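Local coordinates for protein P47 (Clostridium botulinum, PDB 6EKT) that may form part of a progenitor toxin complex that protects botulinum neurotoxin type A2 in the host gut, and has a lipid-binding-type TULIP fold, at residues L109-D114 against F129-E134; I51-S56 against K171-I176. One frame throughout, in Å; residues are numbered along the deposited sequence.

Contact 1. Residues L109-D114 against F129-E134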
ATOM      1  N   LEU A 109      10.203 -18.601 -20.454  1.00 28.68           N
ATOM      2  CA  LEU A 109       9.142 -19.302 -19.787  1.00 28.30           C
ATOM      3  C   LEU A 109       8.221 -18.318 -19.073  1.00 28.49           C
ATOM      4  O   LEU A 109       8.566 -17.138 -18.872  1.00 29.03           O
ATOM      5  CB  LEU A 109       9.712 -20.301 -18.770  1.00 28.63           C
ATOM      6  CG  LEU A 109      10.839 -21.230 -19.241  1.00 29.80           C
ATOM      7  CD1 LEU A 109      11.448 -22.017 -18.088  1.00 29.55           C
ATOM      8  CD2 LEU A 109      10.328 -22.170 -20.314  1.00 29.39           C
ATOM      9  N   GLU A 110       7.048 -18.814 -18.704  1.00 27.79           N
ATOM     10  CA  GLU A 110       6.218 -18.156 -17.715  1.00 28.09           C
ATOM     11  C   GLU A 110       5.980 -19.123 -16.577  1.00 28.38           C
ATOM     12  O   GLU A 110       5.577 -20.264 -16.798  1.00 27.65           O
ATOM     13  CB  GLU A 110       4.899 -17.664 -18.319  1.00 28.63           C
ATOM     14  CG  GLU A 110       5.045 -16.303 -18.958  1.00 29.79           C
ATOM     15  CD  GLU A 110       3.741 -15.718 -19.471  1.00 30.37           C
ATOM     16  OE1 GLU A 110       3.821 -14.852 -20.352  1.00 31.37           O
ATOM     17  OE2 GLU A 110       2.640 -16.099 -18.997  1.00 31.03           O
ATOM     18  N   ILE A 111       6.246 -18.672 -15.347  1.00 27.63           N
ATOM     19  CA  ILE A 111       6.086 -19.541 -14.187  1.00 28.04           C
ATOM     20  C   ILE A 111       5.179 -18.839 -13.194  1.00 28.09           C
ATOM     21  O   ILE A 111       5.370 -17.650 -12.908  1.00 27.62           O
ATOM     22  CB  ILE A 111       7.439 -19.952 -13.540  1.00 28.94           C
ATOM     23  CG1 ILE A 111       8.378 -20.604 -14.592  1.00 29.28           C
ATOM     24  CG2 ILE A 111       7.204 -20.895 -12.357  1.00 29.38           C
ATOM     25  CD1 ILE A 111       9.727 -21.093 -14.078  1.00 29.54           C
ATOM     26  N   LYS A 112       4.207 -19.585 -12.684  1.00 28.69           N
ATOM     27  CA  LYS A 112       3.267 -19.080 -11.685  1.00 30.29           C
ATOM     28  C   LYS A 112       3.985 -18.786 -10.361  1.00 29.72           C
ATOM     29  O   LYS A 112       4.934 -19.484 -10.001  1.00 28.66           O
ATOM     30  CB  LYS A 112       2.160 -20.106 -11.466  1.00 31.90           C
ATOM     31  CG  LYS A 112       0.967 -19.570 -10.688  1.00 35.39           C
ATOM     32  CD  LYS A 112      -0.133 -20.598 -10.521  1.00 37.52           C
ATOM     33  CE  LYS A 112      -0.952 -20.822 -11.790  1.00 37.36           C
ATOM     34  NZ  LYS A 112      -1.650 -19.591 -12.219  1.00 41.33           N
ATOM     35  N   LEU A 113       3.539 -17.734  -9.673  1.00 29.71           N
ATOM     36  CA  LEU A 113       3.914 -17.501  -8.275  1.00 29.91           C
ATOM     37  C   LEU A 113       2.720 -17.855  -7.407  1.00 30.54           C
ATOM     38  O   LEU A 113       1.571 -17.648  -7.811  1.00 30.16           O
ATOM     39  CB  LEU A 113       4.359 -16.051  -8.033  1.00 29.78           C
ATOM     40  CG  LEU A 113       5.448 -15.406  -8.919  1.00 30.61           C
ATOM     41  CD1 LEU A 113       5.951 -14.086  -8.357  1.00 30.38           C
ATOM     42  CD2 LEU A 113       6.650 -16.307  -9.163  1.00 30.77           C
ATOM     43  N   ASP A 114       2.982 -18.441  -6.247  1.00 30.45           N
ATOM     44  CA  ASP A 114       1.950 -18.639  -5.249  1.00 31.67           C
ATOM     45  C   ASP A 114       2.506 -18.335  -3.863  1.00 31.62           C
ATOM     46  O   ASP A 114       3.723 -18.290  -3.680  1.00 30.93           O
ATOM     47  CB  ASP A 114       1.387 -20.067  -5.315  1.00 32.97           C
ATOM     48  CG  ASP A 114       0.225 -20.183  -6.285  1.00 34.29           C
ATOM     49  OD1 ASP A 114      -0.769 -19.428  -6.138  1.00 33.63           O
ATOM     50  OD2 ASP A 114       0.314 -21.018  -7.217  1.00 35.72           O
ATOM     51  N   PHE A 129       8.101 -19.101  -6.723  1.00 30.41           N
ATOM     52  CA  PHE A 129       7.753 -19.881  -7.921  1.00 30.36           C
ATOM     53  C   PHE A 129       6.941 -21.124  -7.571  1.00 30.56           C
ATOM     54  O   PHE A 129       7.247 -21.828  -6.601  1.00 30.63           O
ATOM     55  CB  PHE A 129       9.013 -20.350  -8.645  1.00 30.72           C
ATOM     56  CG  PHE A 129       9.690 -19.294  -9.473  1.00 30.26           C
ATOM     57  CD1 PHE A 129       9.021 -18.658 -10.521  1.00 29.57           C
ATOM     58  CD2 PHE A 129      11.015 -18.963  -9.232  1.00 31.54           C
ATOM     59  CE1 PHE A 129       9.658 -17.694 -11.296  1.00 29.37           C
ATOM     60  CE2 PHE A 129      11.664 -18.011 -10.012  1.00 31.60           C
ATOM     61  CZ  PHE A 129      10.983 -17.388 -11.052  1.00 29.94           C
ATOM     62  N   ASN A 130       5.924 -21.396  -8.380  1.00 30.26           N
ATOM     63  CA  ASN A 130       5.187 -22.645  -8.305  1.00 31.83           C
ATOM     64  C   ASN A 130       5.265 -23.342  -9.663  1.00 32.22           C
ATOM     65  O   ASN A 130       4.669 -22.886 -10.643  1.00 30.51           O
ATOM     66  CB  ASN A 130       3.731 -22.394  -7.905  1.00 32.20           C
ATOM     67  CG  ASN A 130       2.969 -23.671  -7.633  1.00 32.78           C
ATOM     68  OD1 ASN A 130       3.497 -24.781  -7.764  1.00 34.96           O
ATOM     69  ND2 ASN A 130       1.708 -23.524  -7.280  1.00 33.84           N
ATOM     70  N   PHE A 131       6.019 -24.437  -9.695  1.00 34.15           N
ATOM     71  CA  PHE A 131       6.279 -25.186 -10.919  1.00 34.85           C
ATOM     72  C   PHE A 131       5.095 -26.087 -11.285  1.00 35.02           C
ATOM     73  O   PHE A 131       5.029 -26.596 -12.413  1.00 34.47           O
ATOM     74  CB  PHE A 131       7.548 -26.041 -10.763  1.00 36.77           C
ATOM     75  CG  PHE A 131       8.855 -25.278 -10.863  1.00 38.24           C
ATOM     76  CD1 PHE A 131       8.919 -23.882 -10.785  1.00 38.85           C
ATOM     77  CD2 PHE A 131      10.053 -25.984 -10.979  1.00 39.82           C
ATOM     78  CE1 PHE A 131      10.142 -23.213 -10.834  1.00 39.82           C
ATOM     79  CE2 PHE A 131      11.279 -25.323 -11.033  1.00 40.24           C
ATOM     80  CZ  PHE A 131      11.324 -23.934 -10.964  1.00 40.93           C
ATOM     81  N   GLY A 132       4.192 -26.313 -10.326  1.00 35.11           N
ATOM     82  CA  GLY A 132       2.991 -27.131 -10.538  1.00 36.08           C
ATOM     83  C   GLY A 132       3.319 -28.577 -10.830  1.00 38.86           C
ATOM     84  O   GLY A 132       4.190 -29.173 -10.175  1.00 38.89           O
ATOM     85  N   SER A 133       2.629 -29.141 -11.819  1.00 39.01           N
ATOM     86  CA  SER A 133       2.824 -30.539 -12.202  1.00 41.39           C
ATOM     87  C   SER A 133       2.539 -30.682 -13.694  1.00 42.68           C
ATOM     88  O   SER A 133       2.163 -29.711 -14.345  1.00 42.54           O
ATOM     89  CB  SER A 133       1.930 -31.467 -11.366  1.00 41.96           C
ATOM     90  OG  SER A 133       0.564 -31.332 -11.720  1.00 42.42           O
ATOM     91  N   GLU A 134       2.722 -31.885 -14.241  1.00 44.83           N
ATOM     92  CA  GLU A 134       2.438 -32.122 -15.660  1.00 45.96           C
ATOM     93  C   GLU A 134       0.963 -31.931 -16.009  1.00 44.58           C
ATOM     94  O   GLU A 134       0.634 -31.680 -17.161  1.00 44.85           O
ATOM     95  CB  GLU A 134       2.932 -33.503 -16.093  1.00 50.31           C
ATOM     96  CG  GLU A 134       4.448 -33.561 -16.272  1.00 55.12           C
ATOM     97  CD  GLU A 134       5.091 -34.731 -15.537  1.00 59.95           C
ATOM     98  OE1 GLU A 134       4.706 -35.891 -15.826  1.00 63.33           O
ATOM     99  OE2 GLU A 134       5.992 -34.497 -14.684  1.00 61.17           O
TER

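Contact 2. Residues I51-S56 against K171-I176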
ATOM      1  N   ILE A  51      22.935 -23.475 -10.073  1.00 56.99           N
ATOM      2  CA  ILE A  51      21.791 -24.322 -10.385  1.00 54.53           C
ATOM      3  C   ILE A  51      22.012 -25.096 -11.675  1.00 53.71           C
ATOM      4  O   ILE A  51      22.277 -24.510 -12.733  1.00 53.18           O
ATOM      5  CB  ILE A  51      20.479 -23.496 -10.467  1.00 52.89           C
ATOM      6  CG1 ILE A  51      20.254 -22.656  -9.185  1.00 52.64           C
ATOM      7  CG2 ILE A  51      19.286 -24.386 -10.799  1.00 50.96           C
ATOM      8  CD1 ILE A  51      19.930 -23.445  -7.927  1.00 52.76           C
ATOM      9  N   GLN A  52      21.932 -26.419 -11.553  1.00 53.05           N
ATOM     10  CA  GLN A  52      21.823 -27.296 -12.714  1.00 51.04           C
ATOM     11  C   GLN A  52      20.667 -28.283 -12.581  1.00 47.98           C
ATOM     12  O   GLN A  52      20.421 -28.823 -11.497  1.00 48.18           O
ATOM     13  CB  GLN A  52      23.151 -27.981 -13.053  1.00 53.59           C
ATOM     14  CG  GLN A  52      23.678 -29.011 -12.059  1.00 57.08           C
ATOM     15  CD  GLN A  52      24.738 -29.910 -12.684  1.00 58.71           C
ATOM     16  OE1 GLN A  52      24.489 -31.088 -12.956  1.00 59.44           O
ATOM     17  NE2 GLN A  52      25.911 -29.349 -12.949  1.00 59.59           N
ATOM     18  N   PHE A  53      19.943 -28.468 -13.682  1.00 43.32           N
ATOM     19  CA  PHE A  53      18.812 -29.386 -13.734  1.00 41.37           C
ATOM     20  C   PHE A  53      19.211 -30.584 -14.593  1.00 41.59           C
ATOM     21  O   PHE A  53      19.618 -30.412 -15.757  1.00 40.71           O
ATOM     22  CB  PHE A  53      17.554 -28.722 -14.359  1.00 38.54           C
ATOM     23  CG  PHE A  53      16.872 -27.667 -13.496  1.00 37.94           C
ATOM     24  CD1 PHE A  53      17.264 -27.396 -12.173  1.00 38.88           C
ATOM     25  CD2 PHE A  53      15.787 -26.951 -14.024  1.00 35.94           C
ATOM     26  CE1 PHE A  53      16.595 -26.431 -11.415  1.00 37.98           C
ATOM     27  CE2 PHE A  53      15.119 -25.990 -13.270  1.00 36.49           C
ATOM     28  CZ  PHE A  53      15.525 -25.728 -11.968  1.00 37.07           C
ATOM     29  N   LEU A  54      19.099 -31.776 -14.002  1.00 42.35           N
ATOM     30  CA  LEU A  54      19.210 -33.055 -14.718  1.00 43.55           C
ATOM     31  C   LEU A  54      17.888 -33.819 -14.706  1.00 42.83           C
ATOM     32  O   LEU A  54      17.155 -33.795 -13.714  1.00 42.79           O
ATOM     33  CB  LEU A  54      20.288 -33.958 -14.090  1.00 45.95           C
ATOM     34  CG  LEU A  54      21.712 -33.447 -13.851  1.00 48.55           C
ATOM     35  CD1 LEU A  54      22.457 -34.315 -12.833  1.00 51.28           C
ATOM     36  CD2 LEU A  54      22.471 -33.440 -15.164  1.00 49.43           C
ATOM     37  N   TYR A  55      17.617 -34.518 -15.809  1.00 43.05           N
ATOM     38  CA  TYR A  55      16.497 -35.441 -15.911  1.00 42.94           C
ATOM     39  C   TYR A  55      16.890 -36.612 -16.817  1.00 43.07           C
ATOM     40  O   TYR A  55      17.480 -36.411 -17.879  1.00 41.67           O
ATOM     41  CB  TYR A  55      15.232 -34.743 -16.434  1.00 42.14           C
ATOM     42  CG  TYR A  55      14.120 -35.712 -16.781  1.00 41.98           C
ATOM     43  CD1 TYR A  55      13.245 -36.199 -15.788  1.00 42.49           C
ATOM     44  CD2 TYR A  55      13.961 -36.174 -18.087  1.00 41.32           C
ATOM     45  CE1 TYR A  55      12.238 -37.112 -16.105  1.00 41.88           C
ATOM     46  CE2 TYR A  55      12.962 -37.084 -18.408  1.00 41.18           C
ATOM     47  CZ  TYR A  55      12.110 -37.543 -17.416  1.00 41.63           C
ATOM     48  OH  TYR A  55      11.125 -38.439 -17.749  1.00 42.61           O
ATOM     49  N   SER A  56      16.533 -37.822 -16.382  1.00 45.16           N
ATOM     50  CA  SER A  56      16.803 -39.063 -17.115  1.00 46.72           C
ATOM     51  C   SER A  56      15.601 -39.985 -17.134  1.00 47.03           C
ATOM     52  O   SER A  56      14.792 -39.993 -16.200  1.00 47.46           O
ATOM     53  CB  SER A  56      17.960 -39.813 -16.467  1.00 49.54           C
ATOM     54  OG  SER A  56      19.180 -39.265 -16.889  1.00 52.74           O
ATOM     55  N   LYS A 171      12.480 -28.701  -6.063  1.00 48.94           N
ATOM     56  CA  LYS A 171      13.058 -28.454  -4.728  1.00 51.48           C
ATOM     57  C   LYS A 171      14.313 -27.582  -4.716  1.00 50.76           C
ATOM     58  O   LYS A 171      14.655 -26.999  -3.695  1.00 51.31           O
ATOM     59  CB  LYS A 171      13.324 -29.775  -3.986  1.00 55.64           C
ATOM     60  CG  LYS A 171      12.072 -30.604  -3.709  1.00 57.72           C
ATOM     61  CD  LYS A 171      11.246 -30.063  -2.540  1.00 60.20           C
ATOM     62  CE  LYS A 171       9.884 -30.745  -2.449  1.00 60.62           C
ATOM     63  NZ  LYS A 171       9.970 -32.217  -2.210  1.00 61.04           N
ATOM     64  N   GLN A 172      14.977 -27.470  -5.860  1.00 49.68           N
ATOM     65  CA  GLN A 172      16.208 -26.682  -5.979  1.00 49.49           C
ATOM     66  C   GLN A 172      16.009 -25.174  -5.989  1.00 47.49           C
ATOM     67  O   GLN A 172      16.933 -24.428  -5.670  1.00 46.83           O
ATOM     68  CB  GLN A 172      16.943 -27.052  -7.252  1.00 50.51           C
ATOM     69  CG  GLN A 172      17.777 -28.310  -7.161  1.00 52.66           C
ATOM     70  CD  GLN A 172      18.969 -28.211  -8.069  1.00 52.65           C
ATOM     71  OE1 GLN A 172      19.881 -27.423  -7.823  1.00 54.03           O
ATOM     72  NE2 GLN A 172      18.965 -28.990  -9.133  1.00 52.37           N
ATOM     73  N   ILE A 173      14.826 -24.742  -6.411  1.00 45.28           N
ATOM     74  CA  ILE A 173      14.488 -23.337  -6.497  1.00 43.80           C
ATOM     75  C   ILE A 173      13.589 -23.015  -5.304  1.00 43.53           C
ATOM     76  O   ILE A 173      12.459 -23.515  -5.221  1.00 42.12           O
ATOM     77  CB  ILE A 173      13.780 -22.998  -7.843  1.00 42.96           C
ATOM     78  CG1 ILE A 173      14.610 -23.456  -9.058  1.00 43.04           C
ATOM     79  CG2 ILE A 173      13.370 -21.520  -7.903  1.00 41.86           C
ATOM     80  CD1 ILE A 173      15.960 -22.780  -9.257  1.00 43.70           C
ATOM     81  N   SER A 174      14.126 -22.215  -4.374  1.00 44.04           N
ATOM     82  CA  SER A 174      13.390 -21.693  -3.215  1.00 43.37           C
ATOM     83  C   SER A 174      13.583 -20.189  -3.090  1.00 42.58           C
ATOM     84  O   SER A 174      13.642 -19.675  -1.962  1.00 43.54           O
ATOM     85  CB  SER A 174      13.892 -22.317  -1.896  1.00 46.61           C
ATOM     86  OG  SER A 174      14.077 -23.710  -1.975  1.00 49.81           O
ATOM     87  N   TYR A 175      13.690 -19.469  -4.209  1.00 39.70           N
ATOM     88  CA  TYR A 175      13.825 -18.022  -4.126  1.00 38.74           C
ATOM     89  C   TYR A 175      12.551 -17.395  -3.521  1.00 36.72           C
ATOM     90  O   TYR A 175      11.434 -17.713  -3.947  1.00 34.74           O
ATOM     91  CB  TYR A 175      14.193 -17.376  -5.470  1.00 38.68           C
ATOM     92  CG  TYR A 175      14.335 -15.883  -5.347  1.00 39.83           C
ATOM     93  CD1 TYR A 175      15.519 -15.314  -4.863  1.00 41.11           C
ATOM     94  CD2 TYR A 175      13.260 -15.028  -5.657  1.00 38.45           C
ATOM     95  CE1 TYR A 175      15.641 -13.938  -4.719  1.00 42.56           C
ATOM     96  CE2 TYR A 175      13.374 -13.654  -5.519  1.00 38.83           C
ATOM     97  CZ  TYR A 175      14.561 -13.113  -5.052  1.00 41.21           C
ATOM     98  OH  TYR A 175      14.663 -11.746  -4.904  1.00 42.07           O
ATOM     99  N   ILE A 176      12.744 -16.545  -2.505  1.00 36.14           N
ATOM    100  CA  ILE A 176      11.633 -15.866  -1.817  1.00 35.01           C
ATOM    101  C   ILE A 176      11.471 -14.503  -2.467  1.00 34.02           C
ATOM    102  O   ILE A 176      12.317 -13.620  -2.279  1.00 34.91           O
ATOM    103  CB  ILE A 176      11.891 -15.677  -0.289  1.00 36.53           C
ATOM    104  CG1 ILE A 176      12.266 -16.994   0.428  1.00 38.28           C
ATOM    105  CG2 ILE A 176      10.733 -14.945   0.387  1.00 35.29           C
ATOM    106  CD1 ILE A 176      11.308 -18.160   0.217  1.00 38.81           C
TER

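Contact 1. Residues L109-D114 against F129-E134
In the beta hairpin of strands 108-118 and 124-141, Leu113 pairs with Phe129 as an antiparallel non-hydrogen-bonded pair whose side chains diverge. Asn130 N gives a nearly straight bond to Lys112 O, 2.7 Å long, and the same oxygen lies at the edge of the Phe129 ring. Asn130 is also gripped by its side chain. With CG anti to the backbone N (chi1 -172°), ND2 reaches Asp114 OD2 at 2.9 Å, meeting the anti side of a carboxylate turned 65° from the amide plane. Its other end, OD1, accepts from Gly132 N at 3.1 Å, an Asx turn, so that both ends of the amide are held. On the apolar side Ile111 CG2 approaches Phe129 CD1 to 3.4 Å, the two side chains crossing at about a right angle; Leu113 CD2 meets the same CD1 at 3.6 Å. Ile111 CG2 also touches Phe131 CD1 at 3.8 Å, bridging the two phenylalanines. Beyond the pair, Phe177 and Trp71 pack against the Phe129 ring, Phe166 of helix 152-168 touches Ile111, and strand 81-88 borders strand 108-118 through Leu82 and Ile84.

Contact 2. Residues I51-S56 against K171-I176
Gln172 and Ile173, where a 3-10 turn following helix 152-168 runs into a loop, meet the start of strand 52-57, an outermost strand of a four-stranded antiparallel sheet. No beta bridge joins the two segments: even their nearest CA atoms, those of Ile51 and Gln172, lie 7.5 Å apart, and side chains of one segment reach side chains and backbone oxygens of the other. The polar part is one hydrogen bond, from Gln172 NE2 to Gln52 O at 2.8 Å, with the oxygen close to the amide plane but the donor tilted 28° from the carbonyl plane. NE2 has a second partner in Asn169 OD1, so two acceptors hold the rotation of this amide. The same nitrogen stands at the edge of the Phe53 ring, 3.8 Å from CD1, with ring and amide planes 68° apart. The side chains of Ile51 and Gln172 run past each other in opposite directions, Ile51 CD1 resting 3.9 Å from Gln172 O. The apolar part centres on Ile173. Its CG1, anti to the carbonyl carbon (chi1 -54°), lets CD1 pack on CG2 of Ile51, just before the strand, at 4.0 Å. Phe166 and Phe68 meet the Phe53 ring edge-to-face, joining it to helix 152-168 and to strand 62-68. At the far end of the Phe53 ring, CZ meets Ile173 CG1 in the ring plane at 3.8 Å.

How the contacts relate
Contact 1 is nested along the chain inside the loop closed by contact 2: strand 52-57 comes first, then both arms of the hairpin, then helix 152-168 and the loop of 171-176. Their centres lie about 13 Å apart, on the same side of the chain's centre, and they join directly through Ile173, whose CG2 packs on Phe129 CD2 at 3.7 Å and whose CG1 packs on Phe131 CZ at 3.8 Å. Trp71 borders both. Ile173 thus connects the six-stranded sheet that contains the hairpin with the edge of the four-stranded sheet, packing between the two sheets, with Phe166 of helix 152-168 touching both contacts in this TULIP-like domain.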